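Local coordinates for trehalose-6-phosphate phosphatase-related protein (PDB 1U02), which removes the phosphate from trehalose 6-phosphate to give free trehalose, a magnesium-dependent step of trehalose biosynthesis, at residues 61-69 against 155-165; 177-187 against 196-205. All coordinates share one frame; numbering follows the deposited sequence.

From the N terminus, after strands 3-7 and 40-44 of the eight-stranded mixed sheet, the chain reaches strand 61-64 and the turn after it. Contact 1 closes 86 residues later, the four-stranded antiparallel sheet having been built; it sets the start of helix 161-169, and the turn leading into it from strand 151-155, against strand 61-64 and the turn after it. Contact 2 follows in series, neither nested in contact 1 nor crossing it, with only eight residues between its segments, within the beta-alpha-beta unit of strands 174-178 and 194-198. The centres lie 16 Å apart, yet they touch: K161 NZ of contact 1 is 2.7 Å from D183 OD1 of contact 2, a salt bridge beside the magnesium.

Contact 1: residues 61-69 against 155-165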
loop_
_atom_site.group_PDB
_atom_site.type_symbol
_atom_site.label_atom_id
_atom_site.label_comp_id
_atom_site.label_asym_id
_atom_site.label_seq_id
_atom_site.Cartn_x
_atom_site.Cartn_y
_atom_site.Cartn_z
ATOM N N ASN A 61 -4.062 3.302 -12.845
ATOM C CA ASN A 61 -5.126 3.036 -11.891
ATOM C C ASN A 61 -4.523 2.641 -10.552
ATOM O O ASN A 61 -3.359 2.245 -10.472
ATOM C CB ASN A 61 -6.041 1.918 -12.399
ATOM C CG ASN A 61 -6.871 2.347 -13.596
ATOM O OD1 ASN A 61 -7.355 3.476 -13.653
ATOM N ND2 ASN A 61 -7.046 1.444 -14.552
HETATM N N MSE A 62 -5.313 2.745 -9.492
HETATM C CA MSE A 62 -4.802 2.384 -8.190
HETATM C C MSE A 62 -5.864 1.895 -7.223
HETATM O O MSE A 62 -7.016 2.333 -7.253
HETATM C CB MSE A 62 -4.041 3.570 -7.581
HETATM C CG MSE A 62 -4.842 4.857 -7.501
HETATM SE SE MSE A 62 -3.785 6.408 -6.954
HETATM C CE MSE A 62 -2.947 6.833 -8.634
ATOM N N ILE A 63 -5.454 0.948 -6.391
ATOM C CA ILE A 63 -6.298 0.387 -5.353
ATOM C C ILE A 63 -5.576 0.866 -4.096
ATOM O O ILE A 63 -4.468 0.416 -3.809
ATOM C CB ILE A 63 -6.314 -1.165 -5.407
ATOM C CG1 ILE A 63 -6.999 -1.631 -6.696
ATOM C CG2 ILE A 63 -7.058 -1.728 -4.200
ATOM C CD1 ILE A 63 -6.925 -3.134 -6.931
ATOM N N CYS A 64 -6.189 1.800 -3.369
ATOM C CA CYS A 64 -5.573 2.364 -2.165
ATOM C C CYS A 64 -6.215 1.910 -0.861
ATOM O O CYS A 64 -7.282 1.297 -0.869
ATOM C CB CYS A 64 -5.607 3.891 -2.248
ATOM S SG CYS A 64 -4.741 4.538 -3.707
ATOM N N TYR A 65 -5.554 2.218 0.255
ATOM C CA TYR A 65 -6.045 1.836 1.583
ATOM C C TYR A 65 -6.338 0.335 1.630
ATOM O O TYR A 65 -7.316 -0.098 2.249
ATOM C CB TYR A 65 -7.330 2.598 1.929
ATOM C CG TYR A 65 -7.211 4.105 2.012
ATOM C CD1 TYR A 65 -6.425 4.711 2.992
ATOM C CD2 TYR A 65 -7.933 4.928 1.148
ATOM C CE1 TYR A 65 -6.363 6.099 3.116
ATOM C CE2 TYR A 65 -7.882 6.320 1.262
ATOM C CZ TYR A 65 -7.098 6.896 2.250
ATOM O OH TYR A 65 -7.080 8.261 2.392
ATOM N N HIS A 66 -5.498 -0.455 0.969
ATOM C CA HIS A 66 -5.673 -1.905 0.940
ATOM C C HIS A 66 -7.027 -2.307 0.353
ATOM O O HIS A 66 -7.518 -3.413 0.602
ATOM C CB HIS A 66 -5.521 -2.487 2.353
ATOM C CG HIS A 66 -4.115 -2.453 2.873
ATOM N ND1 HIS A 66 -3.162 -3.373 2.500
ATOM C CD2 HIS A 66 -3.498 -1.590 3.716
ATOM C CE1 HIS A 66 -2.015 -3.081 3.092
ATOM N NE2 HIS A 66 -2.193 -2.003 3.835
ATOM N N GLY A 67 -7.624 -1.405 -0.424
ATOM C CA GLY A 67 -8.905 -1.697 -1.048
ATOM C C GLY A 67 -10.096 -0.831 -0.666
ATOM O O GLY A 67 -11.137 -0.916 -1.314
ATOM N N ALA A 68 -9.965 0.009 0.360
ATOM C CA ALA A 68 -11.086 0.851 0.783
ATOM C C ALA A 68 -11.489 1.894 -0.257
ATOM O O ALA A 68 -12.647 2.304 -0.319
ATOM C CB ALA A 68 -10.756 1.541 2.105
ATOM N N CYS A 69 -10.534 2.329 -1.066
ATOM C CA CYS A 69 -10.802 3.331 -2.088
ATOM C C CYS A 69 -9.901 3.086 -3.283
ATOM O O CYS A 69 -8.750 2.689 -3.126
ATOM C CB CYS A 69 -10.541 4.733 -1.522
ATOM S SG CYS A 69 -11.078 6.102 -2.570
ATOM N N ARG A 155 -7.574 1.787 10.420
ATOM C CA ARG A 155 -8.130 1.813 9.082
ATOM C C ARG A 155 -9.569 1.310 9.033
ATOM O O ARG A 155 -10.150 0.955 10.061
ATOM C CB ARG A 155 -7.238 0.970 8.166
ATOM C CG ARG A 155 -7.120 -0.480 8.603
ATOM C CD ARG A 155 -6.046 -1.253 7.840
ATOM N NE ARG A 155 -6.226 -2.693 8.017
ATOM C CZ ARG A 155 -5.417 -3.632 7.530
ATOM N NH1 ARG A 155 -4.346 -3.295 6.824
ATOM N NH2 ARG A 155 -5.697 -4.914 7.734
ATOM N N VAL A 156 -10.139 1.293 7.832
ATOM C CA VAL A 156 -11.510 0.826 7.638
ATOM C C VAL A 156 -11.573 -0.685 7.884
ATOM O O VAL A 156 -10.780 -1.447 7.334
ATOM C CB VAL A 156 -12.004 1.133 6.198
ATOM C CG1 VAL A 156 -13.365 0.481 5.959
ATOM C CG2 VAL A 156 -12.105 2.637 5.995
ATOM N N PRO A 157 -12.516 -1.138 8.723
ATOM C CA PRO A 157 -12.617 -2.576 8.990
ATOM C C PRO A 157 -12.806 -3.419 7.719
ATOM O O PRO A 157 -13.521 -3.024 6.799
ATOM C CB PRO A 157 -13.826 -2.670 9.924
ATOM C CG PRO A 157 -13.792 -1.353 10.661
ATOM C CD PRO A 157 -13.476 -0.378 9.543
ATOM N N GLY A 158 -12.137 -4.568 7.670
ATOM C CA GLY A 158 -12.282 -5.473 6.543
ATOM C C GLY A 158 -11.483 -5.246 5.271
ATOM O O GLY A 158 -11.626 -6.031 4.332
ATOM N N VAL A 159 -10.648 -4.212 5.209
ATOM C CA VAL A 159 -9.877 -3.987 3.983
ATOM C C VAL A 159 -9.000 -5.200 3.679
ATOM O O VAL A 159 -8.445 -5.816 4.586
ATOM C CB VAL A 159 -9.002 -2.714 4.087
ATOM C CG1 VAL A 159 -9.901 -1.492 4.233
ATOM C CG2 VAL A 159 -8.045 -2.814 5.266
ATOM N N ASN A 160 -8.873 -5.533 2.398
ATOM C CA ASN A 160 -8.098 -6.699 1.977
ATOM C C ASN A 160 -7.541 -6.538 0.551
ATOM O O ASN A 160 -8.306 -6.515 -0.414
ATOM C CB ASN A 160 -9.012 -7.931 2.040
ATOM C CG ASN A 160 -8.266 -9.233 1.832
ATOM O OD1 ASN A 160 -7.562 -9.411 0.841
ATOM N ND2 ASN A 160 -8.428 -10.156 2.771
ATOM N N LYS A 161 -6.220 -6.427 0.419
ATOM C CA LYS A 161 -5.595 -6.288 -0.900
ATOM C C LYS A 161 -6.018 -7.406 -1.848
ATOM O O LYS A 161 -6.378 -7.153 -2.999
ATOM C CB LYS A 161 -4.069 -6.326 -0.803
ATOM C CG LYS A 161 -3.375 -4.996 -0.596
ATOM C CD LYS A 161 -1.864 -5.213 -0.603
ATOM C CE LYS A 161 -1.093 -3.916 -0.414
ATOM N NZ LYS A 161 0.368 -4.185 -0.288
ATOM N N GLY A 162 -5.946 -8.644 -1.358
ATOM C CA GLY A 162 -6.311 -9.797 -2.166
ATOM C C GLY A 162 -7.703 -9.717 -2.767
ATOM O O GLY A 162 -7.872 -9.912 -3.972
ATOM N N SER A 163 -8.696 -9.428 -1.929
ATOM C CA SER A 163 -10.080 -9.327 -2.384
ATOM C C SER A 163 -10.251 -8.231 -3.430
ATOM O O SER A 163 -10.943 -8.417 -4.436
ATOM C CB SER A 163 -11.010 -9.051 -1.198
ATOM O OG SER A 163 -10.892 -10.073 -0.222
ATOM N N ALA A 164 -9.623 -7.084 -3.184
ATOM C CA ALA A 164 -9.705 -5.954 -4.102
ATOM C C ALA A 164 -9.112 -6.333 -5.455
ATOM O O ALA A 164 -9.694 -6.048 -6.502
ATOM C CB ALA A 164 -8.962 -4.752 -3.521
ATOM N N ILE A 165 -7.947 -6.968 -5.435
ATOM C CA ILE A 165 -7.311 -7.383 -6.676
ATOM C C ILE A 165 -8.202 -8.409 -7.375
ATOM O O ILE A 165 -8.502 -8.284 -8.563
ATOM C CB ILE A 165 -5.915 -7.987 -6.411
ATOM C CG1 ILE A 165 -4.978 -6.891 -5.895
ATOM C CG2 ILE A 165 -5.359 -8.610 -7.693
ATOM C CD1 ILE A 165 -3.615 -7.396 -5.457
#
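H66 lies between R155 and K161 in the turn that follows strand 61-64, where the HAD-type core of a trehalose phosphatase meets the first turn of helix 161-169. R155 NH1 stands over one face of the imidazole, offset toward the rim and 3.6 Å from H66 CD2; the guanidinium plane is turned 60° from the ring, so the two groups are not stacked flat. The lysine passes the ring obliquely, bringing K161 CG to 3.5 Å from H66 ND1. Its chain is extended beyond CG, which carries NZ past the imidazole to salt bridges with D7 and D183. R155 is held by a salt bridge from NE to E144. Replacing H66 with an alanine would probably leave R155 NH1 without the ring beneath it and K161 with less to confine its methylenes.

V159 packs against the same turn: V159 CG2 lies over a face of the R155 guanidinium and V159 CG1 is 3.8 Å from A68 CB. A CB on G67 would be jammed against H66 O at phi 118° and also come within 3.2 Å of A164 CB. I63 presents CG2, anti to the backbone N (CG1 at chi1 -67°), to the helix. N160 caps that helix, its OD1 accepting from S163 N at 3.0 Å. I63 CG2 meets A164 CB at 3.6 Å, and I63 CD1 lies 4.4 Å from I165 CG1.

Contact 2: residues 177-187 against 196-205; sequences AGDDATDEAAF and IKVGEGETHA. With MG (magnesium ion), chain B.
Parallel strand pairing joins A177 and G178 to I196 and K197 in a beta-alpha-beta unit of the HAD-type core. G178 N donates to I196 O at 3.1 Å, the C=O...N angle being 177°, and V198 N donates back to G178 O. The helix between the strands, in its 181-187 segment, has an N-to-C direction 170° from that of strand 196-198, nearly antiparallel, as expected of this crossover.

The carboxylate of E184 makes the polar link from helix to loop. With CG anti to the backbone N and a bend at chi2, it reaches the T203 hydroxyl and the H204 amide: T203 OG1 donates to E184 OE1 at 2.7 Å on its syn lone pair, and H204 N meets E184 OE2 at 2.9 Å, 35° out of the carboxylate plane. T203 OG1 also accepts from A205 N, forming an ST turn. K197 NZ bonds to V198 O, with weak, shared bonds to D179 O, G199 O and E200 O, more acceptors than its three N-H can serve fully; the cluster ties this loop to the strand end.

Apolar contacts are fewer. A205 CB sits over one face of the F187 ring, 4.0 Å from F187 CE2, and K197 CD approaches the ring edge.

At the metal, D179 OD1 binds magnesium at 2.0 Å beside three waters, and a carboxylate oxygen of D7 and the backbone carbonyl of D9 complete the shell. D183 OD2 accepts a hydrogen bond from one of those waters and another from D180 N at 3.0 Å; with D180 it forms a capping box. A second water joins the metal to D179 OD2. D183 is therefore a second-shell residue that positions a water ligand and the loop carrying D179, coupling the helix N terminus to the magnesium ion.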
loop_
_atom_site.group_PDB
_atom_site.type_symbol
_atom_site.label_atom_id
_atom_site.label_comp_id
_atom_site.label_asym_id
_atom_site.label_seq_id
_atom_site.Cartn_x
_atom_site.Cartn_y
_atom_site.Cartn_z
ATOM N N ALA A 177 2.752 -8.355 -7.608
ATOM C CA ALA A 177 4.014 -8.233 -6.884
ATOM C C ALA A 177 3.864 -7.485 -5.562
ATOM O O ALA A 177 3.177 -6.465 -5.490
ATOM C CB ALA A 177 5.036 -7.529 -7.762
ATOM N N GLY A 178 4.520 -7.994 -4.523
ATOM C CA GLY A 178 4.444 -7.370 -3.210
ATOM C C GLY A 178 5.585 -7.834 -2.324
ATOM O O GLY A 178 6.274 -8.796 -2.670
ATOM N N ASP A 179 5.768 -7.184 -1.177
ATOM C CA ASP A 179 6.871 -7.517 -0.274
ATOM C C ASP A 179 6.549 -7.984 1.149
ATOM O O ASP A 179 7.440 -8.484 1.837
ATOM C CB ASP A 179 7.807 -6.317 -0.163
ATOM C CG ASP A 179 7.154 -5.148 0.544
ATOM O OD1 ASP A 179 6.087 -4.695 0.083
ATOM O OD2 ASP A 179 7.700 -4.685 1.562
ATOM N N ASP A 180 5.320 -7.809 1.621
ATOM C CA ASP A 180 5.023 -8.249 2.985
ATOM C C ASP A 180 3.807 -9.158 3.108
ATOM O O ASP A 180 3.240 -9.593 2.109
ATOM C CB ASP A 180 4.865 -7.047 3.929
ATOM C CG ASP A 180 3.670 -6.186 3.588
ATOM O OD1 ASP A 180 2.721 -6.697 2.953
ATOM O OD2 ASP A 180 3.671 -5.000 3.972
ATOM N N ALA A 181 3.409 -9.432 4.346
ATOM C CA ALA A 181 2.280 -10.315 4.623
ATOM C C ALA A 181 0.985 -9.979 3.890
ATOM O O ALA A 181 0.281 -10.882 3.429
ATOM C CB ALA A 181 2.026 -10.364 6.124
ATOM N N THR A 182 0.662 -8.693 3.777
ATOM C CA THR A 182 -0.566 -8.296 3.098
ATOM C C THR A 182 -0.516 -8.695 1.630
ATOM O O THR A 182 -1.547 -8.932 1.000
ATOM C CB THR A 182 -0.803 -6.771 3.200
ATOM O OG1 THR A 182 0.208 -6.073 2.455
ATOM C CG2 THR A 182 -0.749 -6.331 4.658
ATOM N N ASP A 183 0.690 -8.773 1.083
ATOM C CA ASP A 183 0.850 -9.157 -0.312
ATOM C C ASP A 183 0.858 -10.675 -0.388
ATOM O O ASP A 183 0.345 -11.264 -1.337
ATOM C CB ASP A 183 2.152 -8.577 -0.858
ATOM C CG ASP A 183 2.208 -7.071 -0.713
ATOM O OD1 ASP A 183 1.391 -6.384 -1.363
ATOM O OD2 ASP A 183 3.059 -6.578 0.062
ATOM N N GLU A 184 1.442 -11.298 0.628
ATOM C CA GLU A 184 1.510 -12.749 0.697
ATOM C C GLU A 184 0.070 -13.251 0.705
ATOM O O GLU A 184 -0.259 -14.247 0.061
ATOM C CB GLU A 184 2.228 -13.175 1.977
ATOM C CG GLU A 184 2.672 -14.623 1.985
ATOM C CD GLU A 184 3.613 -14.944 0.845
ATOM O OE1 GLU A 184 4.667 -14.282 0.739
ATOM O OE2 GLU A 184 3.300 -15.862 0.058
ATOM N N ALA A 185 -0.791 -12.538 1.424
ATOM C CA ALA A 185 -2.195 -12.905 1.502
ATOM C C ALA A 185 -2.839 -12.697 0.135
ATOM O O ALA A 185 -3.673 -13.493 -0.302
ATOM C CB ALA A 185 -2.898 -12.057 2.554
ATOM N N ALA A 186 -2.441 -11.626 -0.545
ATOM C CA ALA A 186 -2.977 -11.328 -1.865
ATOM C C ALA A 186 -2.613 -12.445 -2.847
ATOM O O ALA A 186 -3.411 -12.783 -3.720
ATOM C CB ALA A 186 -2.448 -9.989 -2.360
ATOM N N PHE A 187 -1.418 -13.018 -2.706
ATOM C CA PHE A 187 -1.000 -14.110 -3.587
ATOM C C PHE A 187 -1.938 -15.298 -3.356
ATOM O O PHE A 187 -2.389 -15.946 -4.299
ATOM C CB PHE A 187 0.437 -14.570 -3.284
ATOM C CG PHE A 187 1.471 -13.475 -3.337
ATOM C CD1 PHE A 187 1.384 -12.442 -4.266
ATOM C CD2 PHE A 187 2.571 -13.516 -2.481
ATOM C CE1 PHE A 187 2.384 -11.457 -4.343
ATOM C CE2 PHE A 187 3.577 -12.542 -2.545
ATOM C CZ PHE A 187 3.481 -11.510 -3.482
ATOM N N ILE A 196 4.756 -12.489 -7.536
ATOM C CA ILE A 196 6.164 -12.143 -7.366
ATOM C C ILE A 196 6.434 -11.569 -5.976
ATOM O O ILE A 196 5.885 -10.530 -5.604
ATOM C CB ILE A 196 6.601 -11.093 -8.415
ATOM C CG1 ILE A 196 6.334 -11.613 -9.830
ATOM C CG2 ILE A 196 8.068 -10.754 -8.228
ATOM C CD1 ILE A 196 6.602 -10.581 -10.910
ATOM N N LYS A 197 7.290 -12.240 -5.215
ATOM C CA LYS A 197 7.628 -11.777 -3.873
ATOM C C LYS A 197 8.911 -10.959 -3.919
ATOM O O LYS A 197 9.876 -11.343 -4.577
ATOM C CB LYS A 197 7.818 -12.972 -2.934
ATOM C CG LYS A 197 8.326 -12.632 -1.531
ATOM C CD LYS A 197 7.261 -11.949 -0.681
ATOM C CE LYS A 197 7.674 -11.883 0.787
ATOM N NZ LYS A 197 8.980 -11.205 0.970
ATOM N N VAL A 198 8.915 -9.825 -3.227
ATOM C CA VAL A 198 10.097 -8.978 -3.176
ATOM C C VAL A 198 10.639 -9.028 -1.754
ATOM O O VAL A 198 9.889 -8.828 -0.800
ATOM C CB VAL A 198 9.771 -7.504 -3.506
ATOM C CG1 VAL A 198 11.044 -6.666 -3.444
ATOM C CG2 VAL A 198 9.124 -7.401 -4.883
ATOM N N GLY A 199 11.930 -9.311 -1.616
ATOM C CA GLY A 199 12.533 -9.345 -0.297
ATOM C C GLY A 199 12.675 -10.708 0.346
ATOM O O GLY A 199 12.149 -11.709 -0.138
ATOM N N GLU A 200 13.385 -10.727 1.466
ATOM C CA GLU A 200 13.643 -11.946 2.219
ATOM C C GLU A 200 12.377 -12.482 2.887
ATOM O O GLU A 200 11.387 -11.763 3.031
ATOM C CB GLU A 200 14.719 -11.655 3.270
ATOM C CG GLU A 200 15.322 -12.872 3.940
ATOM C CD GLU A 200 16.574 -12.523 4.722
ATOM O OE1 GLU A 200 16.491 -11.649 5.612
ATOM O OE2 GLU A 200 17.640 -13.117 4.448
ATOM N N GLY A 201 12.412 -13.752 3.285
ATOM C CA GLY A 201 11.264 -14.357 3.936
ATOM C C GLY A 201 10.652 -15.503 3.151
ATOM O O GLY A 201 10.810 -15.584 1.933
ATOM N N GLU A 202 9.959 -16.396 3.851
ATOM C CA GLU A 202 9.314 -17.541 3.215
ATOM C C GLU A 202 8.108 -17.027 2.427
ATOM O O GLU A 202 7.460 -16.065 2.839
ATOM C CB GLU A 202 8.846 -18.540 4.281
ATOM C CG GLU A 202 9.912 -18.918 5.311
ATOM C CD GLU A 202 10.924 -19.926 4.789
ATOM O OE1 GLU A 202 11.434 -19.735 3.665
ATOM O OE2 GLU A 202 11.216 -20.905 5.512
ATOM N N THR A 203 7.800 -17.665 1.304
ATOM C CA THR A 203 6.670 -17.221 0.496
ATOM C C THR A 203 6.140 -18.301 -0.432
ATOM O O THR A 203 6.817 -19.290 -0.705
ATOM C CB THR A 203 7.051 -16.000 -0.365
ATOM O OG1 THR A 203 5.958 -15.655 -1.224
ATOM C CG2 THR A 203 8.272 -16.316 -1.217
ATOM N N HIS A 204 4.921 -18.097 -0.918
ATOM C CA HIS A 204 4.297 -19.040 -1.833
ATOM C C HIS A 204 4.178 -18.434 -3.226
ATOM O O HIS A 204 3.471 -18.960 -4.085
ATOM C CB HIS A 204 2.917 -19.446 -1.309
ATOM C CG HIS A 204 2.972 -20.293 -0.077
ATOM N ND1 HIS A 204 3.567 -21.537 -0.057
ATOM C CD2 HIS A 204 2.524 -20.069 1.180
ATOM C CE1 HIS A 204 3.481 -22.042 1.160
ATOM N NE2 HIS A 204 2.853 -21.172 1.930
ATOM N N ALA A 205 4.878 -17.323 -3.442
ATOM C CA ALA A 205 4.860 -16.645 -4.729
ATOM C C ALA A 205 5.543 -17.531 -5.764
ATOM O O ALA A 205 6.431 -18.314 -5.431
ATOM C CB ALA A 205 5.585 -15.303 -4.623
HETATM MG MG MG B . 4.953 -3.074 0.501
HETATM O O HOH W 1 10.307 -8.714 2.066
HETATM O O HOH W 2 5.754 -2.934 2.373
HETATM O O HOH W 3 3.266 -4.216 1.071
HETATM O O HOH W 4 3.705 -1.438 0.865
#